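Local coordinates for alpha-L-rhamnosidase (Aspergillus terreus, PDB 6GSZ), which probably hydrolyses terminal non-reducing alpha-L-rhamnose residues in alpha-L-rhamnosides, releasing the sugar, at residues A[100-105]-A[148-153]; A[268-273]-A[378-383]; A[594-599]-A[653-658]; A[827-832]-A[864-869]. All coordinates share one frame; numbering follows the deposited sequence. Where two conformers were deposited one is given.

The four contacts follow one another along the chain, each closing before the next opens. Contacts 1 and 2 are the closest pair by nearest atoms, about 17 Å, with centres 34 Å apart; contact 1 joins the immunoglobulin-like domain to the rhamnosidase N-terminal domain, whereas contact 2 pairs strands 266-270 and 376-380 inside one mixed sheet. Contact 3 belongs to the six-hairpin glycosidase domain, which also contributes the glucose-occupied pocket with Asp460, Trp470 and His761, but no residue of contact 3 lines that pocket. Contact 4 lies in a C-terminal sheet, centre to centre 39 Å from contact 3 and 65 Å from contact 2, on the opposite side of the chain's centre from contacts 1 and 2.

Contact 1 (A[100-105]-A[148-153]); sequences TVEPGL and RLYITA
Glu102 and Arg148 meet tip to tip in a side-on, two-pronged salt bridge. Arg148 NH2 donates to the syn lone pair of Glu102 OE1 at 2.8 Å with an N-H...O angle of 169°, and Arg148 NE reaches Glu102 OE2 at 2.8 Å. Carboxylate and guanidinium planes differ by 24°, nearly coplanar, letting each N-H point at an oxygen. The Glu102 chain gets there by running extended, CG anti to the backbone N (chi1 180°). Glu102 OE2 has a second donor, a water 2.7 Å away, which also donates to Pro103 O and accepts from Tyr150 OH at 2.7 Å. One water thereby settles the phenol hydroxyl and a carbonyl together. Leu105 supplies the apolar half: its CG lies 3.7 Å above the centre of the Tyr150 ring, a CH-pi contact. Beyond the segments, Leu105 N bonds to Tyr184 OH and Gly104 O to Ser74 OG. This is a buried interdomain interface, where the last strand of the immunoglobulin-like domain meets a strand of the rhamnosidase N-terminal domain.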
loop_
_atom_site.group_PDB
_atom_site.type_symbol
_atom_site.label_atom_id
_atom_site.label_comp_id
_atom_site.label_asym_id
_atom_site.label_seq_id
_atom_site.Cartn_x
_atom_site.Cartn_y
_atom_site.Cartn_z
ATOM N N THR A 100 -21.747 7.802 9.572
ATOM C CA THR A 100 -21.794 9.208 9.189
ATOM C C THR A 100 -20.929 9.461 7.940
ATOM O O THR A 100 -19.962 8.738 7.634
ATOM C CB THR A 100 -21.341 10.113 10.348
ATOM O OG1 THR A 100 -20.030 9.732 10.768
ATOM C CG2 THR A 100 -22.303 10.015 11.513
ATOM N N VAL A 101 -21.295 10.514 7.228
ATOM C CA VAL A 101 -20.560 10.977 6.059
ATOM C C VAL A 101 -20.592 12.508 6.028
ATOM O O VAL A 101 -21.610 13.102 6.299
ATOM C CB VAL A 101 -21.124 10.338 4.778
ATOM C CG1 VAL A 101 -22.608 10.613 4.598
ATOM C CG2 VAL A 101 -20.348 10.777 3.551
ATOM N N GLU A 102 -19.433 13.128 5.770
ATOM C CA GLU A 102 -19.324 14.591 5.878
ATOM C C GLU A 102 -18.210 15.071 4.963
ATOM O O GLU A 102 -17.055 14.663 5.138
ATOM C CB GLU A 102 -18.956 14.914 7.323
ATOM C CG GLU A 102 -18.797 16.386 7.589
ATOM C CD GLU A 102 -18.483 16.686 9.050
ATOM O OE1 GLU A 102 -19.014 15.985 9.943
ATOM O OE2 GLU A 102 -17.670 17.632 9.304
ATOM N N PRO A 103 -18.491 15.916 3.968
ATOM C CA PRO A 103 -17.419 16.481 3.163
ATOM C C PRO A 103 -16.552 17.455 3.963
ATOM O O PRO A 103 -17.015 18.091 4.922
ATOM C CB PRO A 103 -18.145 17.221 2.044
ATOM C CG PRO A 103 -19.512 16.569 2.004
ATOM C CD PRO A 103 -19.826 16.320 3.464
ATOM N N GLY A 104 -15.321 17.610 3.470
ATOM C CA GLY A 104 -14.355 18.565 4.007
ATOM C C GLY A 104 -14.530 19.955 3.413
ATOM O O GLY A 104 -15.631 20.434 3.190
ATOM N N LEU A 105 -13.398 20.639 3.274
ATOM C CA LEU A 105 -13.329 21.986 2.732
ATOM C C LEU A 105 -13.097 21.891 1.223
ATOM O O LEU A 105 -12.027 21.455 0.776
ATOM C CB LEU A 105 -12.192 22.748 3.437
ATOM C CG LEU A 105 -12.286 22.833 4.948
ATOM C CD1 LEU A 105 -11.183 23.718 5.494
ATOM C CD2 LEU A 105 -13.623 23.391 5.404
ATOM N N ARG A 148 -14.390 21.011 14.344
ATOM C CA ARG A 148 -13.524 20.345 13.383
ATOM C C ARG A 148 -12.174 21.050 13.284
ATOM O O ARG A 148 -12.099 22.258 13.386
ATOM C CB ARG A 148 -14.142 20.351 11.980
ATOM C CG ARG A 148 -15.487 19.643 11.874
ATOM C CD ARG A 148 -15.373 18.138 12.056
ATOM N NE ARG A 148 -16.651 17.481 11.942
ATOM C CZ ARG A 148 -17.445 17.126 12.970
ATOM N NH1 ARG A 148 -17.074 17.296 14.232
ATOM N NH2 ARG A 148 -18.603 16.532 12.697
ATOM N N LEU A 149 -11.117 20.250 13.090
ATOM C CA LEU A 149 -9.798 20.776 12.727
ATOM C C LEU A 149 -9.468 20.264 11.333
ATOM O O LEU A 149 -9.519 19.033 11.108
ATOM C CB LEU A 149 -8.714 20.330 13.704
ATOM C CG LEU A 149 -7.331 20.891 13.392
ATOM C CD1 LEU A 149 -7.282 22.411 13.577
ATOM C CD2 LEU A 149 -6.286 20.229 14.258
ATOM N N TYR A 150 -9.150 21.186 10.432
ATOM C CA TYR A 150 -8.709 20.906 9.087
ATOM C C TYR A 150 -7.247 21.320 8.998
ATOM O O TYR A 150 -6.912 22.459 9.410
ATOM C CB TYR A 150 -9.535 21.710 8.104
ATOM C CG TYR A 150 -11.008 21.463 8.226
ATOM C CD1 TYR A 150 -11.575 20.342 7.656
ATOM C CD2 TYR A 150 -11.860 22.338 8.876
ATOM C CE1 TYR A 150 -12.941 20.116 7.722
ATOM C CE2 TYR A 150 -13.230 22.120 8.928
ATOM C CZ TYR A 150 -13.782 20.992 8.347
ATOM O OH TYR A 150 -15.154 20.838 8.425
ATOM N N ILE A 151 -6.337 20.423 8.609
ATOM C CA ILE A 151 -4.929 20.713 8.823
ATOM C C ILE A 151 -4.056 19.965 7.836
ATOM O O ILE A 151 -4.323 18.799 7.494
ATOM C CB ILE A 151 -4.567 20.377 10.281
ATOM C CG1 ILE A 151 -3.097 20.672 10.587
ATOM C CG2 ILE A 151 -4.965 18.965 10.663
ATOM C CD1 ILE A 151 -2.772 20.765 12.071
ATOM N N THR A 152 -2.988 20.620 7.413
ATOM C CA THR A 152 -1.914 19.985 6.709
ATOM C C THR A 152 -0.618 20.735 6.980
ATOM O O THR A 152 -0.593 21.739 7.677
ATOM C CB THR A 152 -2.173 19.875 5.201
ATOM O OG1 THR A 152 -1.253 18.939 4.642
ATOM C CG2 THR A 152 -2.082 21.186 4.458
ATOM N N ALA A 153 0.479 20.217 6.431
ATOM C CA ALA A 153 1.768 20.868 6.592
ATOM C C ALA A 153 2.540 20.832 5.289
ATOM O O ALA A 153 2.345 19.922 4.443
ATOM C CB ALA A 153 2.579 20.143 7.641
HETATM O O HOH W 1 -15.851 18.403 7.445
#

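Contact 2 (A[268-273]-A[378-383]); sequences EYDSRL and HFTLSG. With CA (calcium ion), chain O.
Glu268, Tyr269 and Asp270 pair in parallel with His378, Phe379 and Thr380, joining two strands of a mixed beta-sheet whose axes are 4.8 Å apart. The backbone bonds define the register: Tyr269 N donates to His378 O, and Thr380 N to Tyr269 O at 2.9 Å. Where the first strand ends in a 3-10 turn, Thr380 O receives two donors from one residue, Ser271 N and Ser271 OG, the latter at 2.6 Å on a lone pair in the carbonyl plane. Ser271 OG also bonds to Gln387.

Aromatic packing lies on the sheet face of Tyr269 and Phe379. The two rings stand side by side, rim to rim, with planes 8° apart and neither over the other; Tyr269 CD1 comes within 3.5 Å of Phe379 CE1. Trp389 meets both rings, and Tyr269 OH bonds to Glu274.

Charged interactions gather on the face that holds Glu268, Asp270 and Thr380. Arg272 NE donates to Asp270 OD1 at 2.9 Å, NH2 reaches OD2, and Arg272 N also donates to OD1, forming an Asx turn. Thr380 CG2 lies over one face of this guanidinium, 3.7 Å from Arg272 NE. Farther back along the same face, a calcium ion is held by both carboxylate oxygens of Glu268, OE1 at 2.4 Å and OE2 at 2.3 Å, and by two waters.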
loop_
_atom_site.group_PDB
_atom_site.type_symbol
_atom_site.label_atom_id
_atom_site.label_comp_id
_atom_site.label_asym_id
_atom_site.label_seq_id
_atom_site.Cartn_x
_atom_site.Cartn_y
_atom_site.Cartn_z
ATOM N N GLU A 268 17.039 13.078 16.497
ATOM C CA GLU A 268 17.777 13.496 17.707
ATOM C C GLU A 268 16.792 14.323 18.550
ATOM O O GLU A 268 16.273 15.342 18.077
ATOM C CB GLU A 268 19.024 14.286 17.356
ATOM C CG GLU A 268 19.726 14.814 18.587
ATOM C CD GLU A 268 21.019 15.575 18.362
ATOM O OE1 GLU A 268 21.564 15.578 17.256
ATOM O OE2 GLU A 268 21.506 16.162 19.353
ATOM N N TYR A 269 16.523 13.828 19.762
ATOM C CA TYR A 269 15.574 14.447 20.683
ATOM C C TYR A 269 16.314 14.760 21.981
ATOM O O TYR A 269 16.860 13.848 22.596
ATOM C CB TYR A 269 14.423 13.470 20.924
ATOM C CG TYR A 269 13.278 13.997 21.734
ATOM C CD1 TYR A 269 13.288 13.937 23.122
ATOM C CD2 TYR A 269 12.159 14.536 21.130
ATOM C CE1 TYR A 269 12.210 14.389 23.875
ATOM C CE2 TYR A 269 11.080 14.988 21.866
ATOM C CZ TYR A 269 11.098 14.927 23.251
ATOM O OH TYR A 269 10.039 15.404 23.961
ATOM N N ASP A 270 16.193 16.005 22.427
ATOM C CA ASP A 270 16.810 16.450 23.702
ATOM C C ASP A 270 15.680 16.787 24.662
ATOM O O ASP A 270 15.120 17.885 24.586
ATOM C CB ASP A 270 17.788 17.602 23.513
ATOM C CG ASP A 270 18.528 17.974 24.783
ATOM O OD1 ASP A 270 18.142 17.457 25.879
ATOM O OD2 ASP A 270 19.494 18.786 24.645
ATOM N N SER A 271 15.360 15.858 25.569
ATOM C CA SER A 271 14.194 16.036 26.435
ATOM C C SER A 271 14.383 17.195 27.436
ATOM O O SER A 271 13.411 17.675 28.018
ATOM C CB SER A 271 13.855 14.748 27.178
ATOM O OG SER A 271 14.846 14.408 28.143
ATOM N N ARG A 272 15.621 17.663 27.608
ATOM C CA ARG A 272 15.889 18.800 28.454
ATOM C C ARG A 272 15.243 20.074 27.898
ATOM O O ARG A 272 15.055 21.061 28.635
ATOM C CB ARG A 272 17.396 19.017 28.647
ATOM C CG ARG A 272 18.083 17.867 29.360
ATOM C CD ARG A 272 19.579 18.000 29.328
ATOM N NE ARG A 272 20.115 17.978 27.970
ATOM C CZ ARG A 272 21.385 18.109 27.636
ATOM N NH1 ARG A 272 22.305 18.318 28.579
ATOM N NH2 ARG A 272 21.713 18.111 26.355
ATOM N N LEU A 273 14.934 20.065 26.602
ATOM C CA LEU A 273 14.363 21.235 25.928
ATOM C C LEU A 273 12.836 21.168 25.809
ATOM O O LEU A 273 12.273 22.028 25.159
ATOM C CB LEU A 273 15.046 21.413 24.568
ATOM C CG LEU A 273 16.539 21.691 24.631
ATOM C CD1 LEU A 273 17.163 21.781 23.248
ATOM C CD2 LEU A 273 16.794 22.972 25.420
ATOM N N HIS A 378 18.674 9.326 18.587
ATOM C CA HIS A 378 19.345 9.701 19.823
ATOM C C HIS A 378 18.318 10.313 20.759
ATOM O O HIS A 378 17.609 11.240 20.336
ATOM C CB HIS A 378 20.451 10.723 19.584
ATOM C CG HIS A 378 21.646 10.212 18.849
ATOM N ND1 HIS A 378 21.696 10.133 17.483
ATOM C CD2 HIS A 378 22.848 9.792 19.298
ATOM C CE1 HIS A 378 22.892 9.704 17.108
ATOM N NE2 HIS A 378 23.626 9.482 18.208
ATOM N N PHE A 379 18.302 9.855 22.014
ATOM C CA PHE A 379 17.403 10.406 22.995
ATOM C C PHE A 379 18.228 10.847 24.198
ATOM O O PHE A 379 18.863 10.009 24.838
ATOM C CB PHE A 379 16.349 9.379 23.423
ATOM C CG PHE A 379 15.394 9.851 24.480
ATOM C CD1 PHE A 379 14.270 10.593 24.151
ATOM C CD2 PHE A 379 15.669 9.613 25.815
ATOM C CE1 PHE A 379 13.417 11.071 25.124
ATOM C CE2 PHE A 379 14.807 10.064 26.789
ATOM C CZ PHE A 379 13.691 10.808 26.448
ATOM N N THR A 380 18.191 12.146 24.481
ATOM C CA THR A 380 18.906 12.663 25.660
ATOM C C THR A 380 17.908 12.783 26.819
ATOM O O THR A 380 16.852 13.476 26.721
ATOM C CB THR A 380 19.630 13.968 25.398
ATOM O OG1 THR A 380 20.567 13.750 24.346
ATOM C CG2 THR A 380 20.319 14.498 26.648
ATOM N N LEU A 381 18.255 12.099 27.917
ATOM C CA LEU A 381 17.435 11.985 29.128
ATOM C C LEU A 381 17.449 13.308 29.908
ATOM O O LEU A 381 18.398 14.114 29.808
ATOM C CB LEU A 381 18.022 10.881 30.014
ATOM C CG LEU A 381 17.901 9.474 29.438
ATOM C CD1 LEU A 381 19.107 8.622 29.808
ATOM C CD2 LEU A 381 16.613 8.832 29.897
ATOM N N SER A 382 16.409 13.517 30.714
ATOM C CA SER A 382 16.265 14.735 31.520
ATOM C C SER A 382 16.523 14.482 33.014
ATOM O O SER A 382 16.665 15.463 33.747
ATOM C CB SER A 382 14.896 15.325 31.370
ATOM O OG SER A 382 13.946 14.493 32.011
ATOM N N GLY A 383 16.546 13.208 33.428
ATOM C CA GLY A 383 16.587 12.717 34.860
ATOM C C GLY A 383 15.416 13.162 35.699
ATOM O O GLY A 383 15.503 13.081 36.951
HETATM CA CA CA O . 23.587 16.295 18.303
HETATM O O HOH W 2 19.821 13.627 21.808
HETATM O O HOH W 3 25.927 16.703 18.675
HETATM O O HOH W 4 23.051 18.527 18.159
#

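Contact 3 (A[594-599]-A[653-658]); sequences ATTNKY and NETQTG. With NAG (2-acetamido-2-deoxy-beta-D-glucopyranose), chain E.
Thr655 OG1 is gripped from two directions: it donates to Thr596 OG1 across the contact at 2.7 Å and accepts from Gly658 N at 2.9 Å. The second bond caps the helix that starts at Gln656, with Thr655 as its N-cap. Thr655 OG1 sits between the backbone N and the carbonyl carbon (chi1 61°), while its methyl CG2 packs 3.6 Å from Thr595 O. Thr596 turns its own methyl CG2 to Gly658, 3.8 Å from the CA.

A second polar link runs from Asn597 N to Asn653 OD1, 2.8 Å long and nearly straight at 169°, although the donor stands well above the plane of the amide carbonyl. Asn597 is itself an N-cap, its OD1 accepting from Tyr599 N and, farther on, Leu600 N. Asn653 thus uses its oxygen for the protein and its nitrogen for sugar: ND2 is bonded covalently to C1 of an N-acetylglucosamine, whose acetamido methyl C8 approaches Thr595 O at 3.4 Å. Asn653-Glu654-Thr655 is an N-glycosylation sequon, placed here where the loops leading into two helices of the six-hairpin glycosidase domain, 598-619 and 656-664, meet.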
loop_
_atom_site.group_PDB
_atom_site.type_symbol
_atom_site.label_atom_id
_atom_site.label_comp_id
_atom_site.label_asym_id
_atom_site.label_seq_id
_atom_site.Cartn_x
_atom_site.Cartn_y
_atom_site.Cartn_z
ATOM N N ALA A 594 20.549 -9.296 -17.635
ATOM C CA ALA A 594 19.735 -10.504 -17.536
ATOM C C ALA A 594 20.088 -11.480 -18.650
ATOM O O ALA A 594 20.692 -11.136 -19.683
ATOM C CB ALA A 594 18.269 -10.167 -17.588
ATOM N N THR A 595 19.580 -12.702 -18.456
ATOM C CA THR A 595 19.740 -13.775 -19.449
ATOM C C THR A 595 18.698 -13.696 -20.574
ATOM O O THR A 595 18.772 -14.468 -21.545
ATOM C CB THR A 595 19.715 -15.169 -18.802
ATOM O OG1 THR A 595 18.433 -15.362 -18.201
ATOM C CG2 THR A 595 20.819 -15.371 -17.781
ATOM N N THR A 596 17.709 -12.829 -20.428
ATOM C CA THR A 596 16.679 -12.616 -21.438
ATOM C C THR A 596 16.847 -11.222 -22.046
ATOM O O THR A 596 17.003 -10.248 -21.307
ATOM C CB THR A 596 15.267 -12.728 -20.834
ATOM O OG1 THR A 596 15.190 -13.932 -20.063
ATOM C CG2 THR A 596 14.188 -12.753 -21.896
ATOM N N ASN A 597 16.816 -11.126 -23.366
ATOM C CA ASN A 597 16.970 -9.868 -24.096
ATOM C C ASN A 597 15.951 -8.829 -23.591
ATOM O O ASN A 597 14.746 -9.108 -23.454
ATOM C CB ASN A 597 16.858 -10.096 -25.598
ATOM C CG ASN A 597 17.020 -8.842 -26.408
ATOM O OD1 ASN A 597 16.093 -8.035 -26.519
ATOM N ND2 ASN A 597 18.225 -8.656 -26.922
ATOM N N LYS A 598 16.443 -7.607 -23.334
ATOM C CA LYS A 598 15.627 -6.546 -22.752
ATOM C C LYS A 598 14.473 -6.139 -23.667
ATOM O O LYS A 598 13.430 -5.700 -23.162
ATOM C CB LYS A 598 16.488 -5.310 -22.419
ATOM C CG LYS A 598 17.469 -5.526 -21.300
ATOM C CD LYS A 598 18.352 -4.320 -21.072
ATOM C CE LYS A 598 19.143 -4.468 -19.800
ATOM N NZ LYS A 598 19.558 -3.165 -19.261
ATOM N N TYR A 599 14.668 -6.244 -24.983
ATOM C CA TYR A 599 13.651 -5.845 -25.969
ATOM C C TYR A 599 12.635 -6.970 -26.195
ATOM O O TYR A 599 11.463 -6.652 -26.469
ATOM C CB TYR A 599 14.317 -5.314 -27.257
ATOM C CG TYR A 599 15.229 -4.164 -26.932
ATOM C CD1 TYR A 599 14.735 -2.956 -26.466
ATOM C CD2 TYR A 599 16.594 -4.331 -26.972
ATOM C CE1 TYR A 599 15.576 -1.929 -26.063
ATOM C CE2 TYR A 599 17.447 -3.306 -26.596
ATOM C CZ TYR A 599 16.936 -2.118 -26.120
ATOM O OH TYR A 599 17.790 -1.138 -25.702
ATOM N N ASN A 653 15.619 -16.341 -26.678
ATOM C CA ASN A 653 16.223 -16.779 -25.404
ATOM C C ASN A 653 15.295 -17.793 -24.731
ATOM O O ASN A 653 14.201 -17.452 -24.286
ATOM C CB ASN A 653 16.493 -15.596 -24.462
ATOM C CG ASN A 653 17.169 -14.441 -25.153
ATOM O OD1 ASN A 653 16.659 -13.343 -25.104
ATOM N ND2 ASN A 653 18.303 -14.699 -25.808
ATOM N N GLU A 654 15.757 -19.042 -24.640
ATOM C CA GLU A 654 15.000 -20.116 -23.999
ATOM C C GLU A 654 15.324 -20.151 -22.497
ATOM O O GLU A 654 16.056 -20.980 -22.001
ATOM C CB GLU A 654 15.310 -21.445 -24.687
ATOM C CG GLU A 654 14.692 -21.595 -26.071
ATOM C CD GLU A 654 13.288 -22.200 -26.085
ATOM O OE1 GLU A 654 13.107 -23.216 -25.418
ATOM O OE2 GLU A 654 12.365 -21.585 -26.731
ATOM N N THR A 655 14.752 -19.169 -21.805
ATOM C CA THR A 655 14.912 -18.915 -20.391
ATOM C C THR A 655 13.535 -18.927 -19.736
ATOM O O THR A 655 12.502 -18.928 -20.419
ATOM C CB THR A 655 15.552 -17.547 -20.166
ATOM O OG1 THR A 655 14.696 -16.534 -20.726
ATOM C CG2 THR A 655 16.934 -17.463 -20.785
ATOM N N GLN A 656 13.509 -18.992 -18.412
ATOM C CA GLN A 656 12.250 -18.997 -17.714
ATOM C C GLN A 656 11.419 -17.779 -18.126
ATOM O O GLN A 656 10.232 -17.919 -18.421
ATOM C CB GLN A 656 12.453 -19.115 -16.213
ATOM C CG GLN A 656 12.975 -20.476 -15.797
ATOM C CD GLN A 656 13.059 -20.638 -14.300
ATOM O OE1 GLN A 656 12.315 -20.003 -13.541
ATOM N NE2 GLN A 656 13.999 -21.483 -13.877
ATOM N N THR A 657 12.011 -16.574 -18.080
ATOM C CA THR A 657 11.246 -15.380 -18.467
ATOM C C THR A 657 10.945 -15.354 -19.978
ATOM O O THR A 657 9.837 -14.959 -20.392
ATOM C CB THR A 657 11.975 -14.110 -18.028
ATOM O OG1 THR A 657 12.002 -14.136 -16.604
ATOM C CG2 THR A 657 11.321 -12.845 -18.521
ATOM N N GLY A 658 11.931 -15.727 -20.793
ATOM C CA GLY A 658 11.774 -15.689 -22.236
ATOM C C GLY A 658 10.654 -16.583 -22.775
ATOM O O GLY A 658 10.017 -16.211 -23.777
HETATM C C1 NAG E . 19.004 -13.662 -26.535
HETATM C C2 NAG E . 20.497 -13.779 -26.415
HETATM C C3 NAG E . 21.205 -12.746 -27.299
HETATM C C4 NAG E . 20.678 -12.692 -28.730
HETATM C C5 NAG E . 19.145 -12.522 -28.678
HETATM C C6 NAG E . 18.464 -12.413 -30.045
HETATM C C7 NAG E . 20.579 -12.411 -24.320
HETATM C C8 NAG E . 21.046 -12.379 -22.915
HETATM N N2 NAG E . 20.832 -13.575 -25.010
HETATM O O3 NAG E . 22.572 -13.047 -27.260
HETATM O O4 NAG E . 21.132 -11.466 -29.303
HETATM O O5 NAG E . 18.604 -13.594 -27.915
HETATM O O6 NAG E . 18.773 -13.583 -30.807
HETATM O O7 NAG E . 20.011 -11.387 -24.743
#

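Contact 4 (A[827-832]-A[864-869]); sequences GFDFHL and HVRCVK
His831 and His864 face each other across a non-hydrogen-bonded antiparallel pair, their side chains crossing at about a right angle. The rings touch rim to rim, planes 62° apart, and a hydrogen bond joins His831 ND1 to His864 ND1, 2.7 Å long at 165°; either may be the donor. NE2 of His831 bonds to Asp819 and that of His864 to Glu862, an acidic surrounding that could favour a charged imidazole in the pair.

Asp829 and Arg866 are turned quite differently, with carboxylate and guanidinium planes 87° apart. Arg866 NH1 comes to Asp829 OD2 at 3.0 Å from above the carboxylate plane, in one of the two conformers deposited for Arg866. The other oxygen, Asp829 OD1, takes the backbone Cys867 N at 3.1 Å.

On the sheet face of Phe830, Val865 and Val868, Val865 CG2 lies at the edge of the Phe830 ring, 4.2 Å from CD2, and Val868 CG2 packs 3.9 Å from Phe830 CB. Phe830 N donates to Val865 O and Val865 N to Phe830 O, both at 2.8 Å and nearly straight. Past them the register slips by one: Cys867, with positive phi, and Val868 both face Phe828, and Val868 N bonds to Phe828 O at 2.8 Å. The result is a G1 beta bulge, in which the outermost strand 859-868 turns a corner at the edge of a five-stranded antiparallel sheet.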
loop_
_atom_site.group_PDB
_atom_site.type_symbol
_atom_site.label_atom_id
_atom_site.label_comp_id
_atom_site.label_asym_id
_atom_site.label_seq_id
_atom_site.Cartn_x
_atom_site.Cartn_y
_atom_site.Cartn_z
ATOM N N GLY A 827 -6.686 -43.049 -6.136
ATOM C CA GLY A 827 -5.943 -41.848 -5.770
ATOM C C GLY A 827 -6.269 -41.418 -4.351
ATOM O O GLY A 827 -6.356 -42.251 -3.453
ATOM N N PHE A 828 -6.482 -40.115 -4.158
ATOM C CA PHE A 828 -6.795 -39.547 -2.854
ATOM C C PHE A 828 -8.276 -39.138 -2.823
ATOM O O PHE A 828 -8.913 -38.966 -3.861
ATOM C CB PHE A 828 -5.853 -38.372 -2.560
ATOM C CG PHE A 828 -4.516 -38.735 -1.951
ATOM C CD1 PHE A 828 -4.368 -38.862 -0.571
ATOM C CD2 PHE A 828 -3.391 -38.929 -2.746
ATOM C CE1 PHE A 828 -3.141 -39.188 -0.007
ATOM C CE2 PHE A 828 -2.162 -39.250 -2.182
ATOM C CZ PHE A 828 -2.039 -39.379 -0.814
ATOM N N ASP A 829 -8.817 -39.005 -1.609
ATOM C CA ASP A 829 -10.078 -38.396 -1.369
ATOM C C ASP A 829 -9.833 -36.906 -1.082
ATOM O O ASP A 829 -8.965 -36.576 -0.269
ATOM C CB ASP A 829 -10.783 -39.029 -0.168
ATOM C CG ASP A 829 -11.231 -40.441 -0.427
ATOM O OD1 ASP A 829 -11.291 -40.795 -1.623
ATOM O OD2 ASP A 829 -11.467 -41.110 0.593
ATOM N N PHE A 830 -10.586 -36.043 -1.773
ATOM C CA PHE A 830 -10.466 -34.592 -1.666
ATOM C C PHE A 830 -11.739 -34.061 -1.007
ATOM O O PHE A 830 -12.841 -34.400 -1.405
ATOM C CB PHE A 830 -10.276 -33.983 -3.059
ATOM C CG PHE A 830 -10.285 -32.476 -3.099
ATOM C CD1 PHE A 830 -9.156 -31.750 -2.734
ATOM C CD2 PHE A 830 -11.415 -31.783 -3.490
ATOM C CE1 PHE A 830 -9.153 -30.366 -2.780
ATOM C CE2 PHE A 830 -11.397 -30.403 -3.552
ATOM C CZ PHE A 830 -10.274 -29.693 -3.183
ATOM N N HIS A 831 -11.564 -33.194 -0.028
ATOM C CA HIS A 831 -12.670 -32.609 0.715
ATOM C C HIS A 831 -12.524 -31.095 0.656
ATOM O O HIS A 831 -11.422 -30.588 0.917
ATOM C CB HIS A 831 -12.634 -33.074 2.172
ATOM C CG HIS A 831 -12.453 -34.545 2.296
ATOM N ND1 HIS A 831 -13.493 -35.461 2.188
ATOM C CD2 HIS A 831 -11.324 -35.262 2.486
ATOM C CE1 HIS A 831 -12.999 -36.681 2.353
ATOM N NE2 HIS A 831 -11.672 -36.591 2.503
ATOM N N LEU A 832 -13.622 -30.399 0.360
ATOM C CA LEU A 832 -13.603 -28.936 0.254
ATOM C C LEU A 832 -14.852 -28.350 0.901
ATOM O O LEU A 832 -15.985 -28.742 0.594
ATOM C CB LEU A 832 -13.555 -28.559 -1.234
ATOM C CG LEU A 832 -13.787 -27.092 -1.574
ATOM C CD1 LEU A 832 -12.646 -26.215 -1.071
ATOM C CD2 LEU A 832 -13.948 -26.857 -3.081
ATOM N N HIS A 864 -17.188 -33.650 -1.437
ATOM C CA HIS A 864 -16.356 -34.780 -1.129
ATOM C C HIS A 864 -16.121 -35.537 -2.421
ATOM O O HIS A 864 -17.083 -36.047 -2.988
ATOM C CB HIS A 864 -16.979 -35.662 -0.038
ATOM C CG HIS A 864 -17.150 -34.951 1.253
ATOM N ND1 HIS A 864 -16.116 -34.818 2.169
ATOM C CD2 HIS A 864 -18.171 -34.224 1.734
ATOM C CE1 HIS A 864 -16.535 -34.072 3.179
ATOM N NE2 HIS A 864 -17.789 -33.699 2.937
ATOM N N VAL A 865 -14.882 -35.533 -2.907
ATOM C CA VAL A 865 -14.537 -36.148 -4.166
ATOM C C VAL A 865 -13.669 -37.353 -3.874
ATOM O O VAL A 865 -12.528 -37.224 -3.433
ATOM C CB VAL A 865 -13.846 -35.205 -5.167
ATOM C CG1 VAL A 865 -13.752 -35.876 -6.527
ATOM C CG2 VAL A 865 -14.577 -33.882 -5.271
ATOM N N ARG A 866 -14.217 -38.535 -4.165
ATOM C CA ARG A 866 -13.560 -39.776 -3.830
ATOM C C ARG A 866 -12.695 -40.182 -5.022
ATOM O O ARG A 866 -13.092 -39.998 -6.155
ATOM C CB ARG A 866 -14.558 -40.898 -3.521
ATOM C CG ARG A 866 -15.306 -40.762 -2.200
ATOM C CD ARG A 866 -14.530 -41.140 -0.950
ATOM N NE ARG A 866 -15.420 -41.176 0.206
ATOM C CZ ARG A 866 -15.176 -41.815 1.342
ATOM N NH1 ARG A 866 -13.986 -42.356 1.558
ATOM N NH2 ARG A 866 -16.126 -41.902 2.262
ATOM N N CYS A 867 -11.501 -40.703 -4.739
ATOM C CA CYS A 867 -10.628 -41.340 -5.756
ATOM C C CYS A 867 -10.282 -40.356 -6.887
ATOM O O CYS A 867 -10.461 -40.644 -8.082
ATOM C CB CYS A 867 -11.270 -42.603 -6.322
ATOM S SG CYS A 867 -11.797 -43.790 -5.050
ATOM N N VAL A 868 -9.776 -39.189 -6.490
ATOM C CA VAL A 868 -9.312 -38.160 -7.433
ATOM C C VAL A 868 -7.979 -38.603 -8.023
ATOM O O VAL A 868 -7.063 -38.914 -7.263
ATOM C CB VAL A 868 -9.098 -36.793 -6.760
ATOM C CG1 VAL A 868 -8.476 -35.789 -7.729
ATOM C CG2 VAL A 868 -10.381 -36.236 -6.186
ATOM N N LYS A 869 -7.856 -38.496 -9.350
ATOM C CA LYS A 869 -6.671 -38.928 -10.092
ATOM C C LYS A 869 -5.960 -37.699 -10.683
ATOM O O LYS A 869 -6.578 -36.809 -11.307
ATOM C CB LYS A 869 -7.068 -39.945 -11.171
#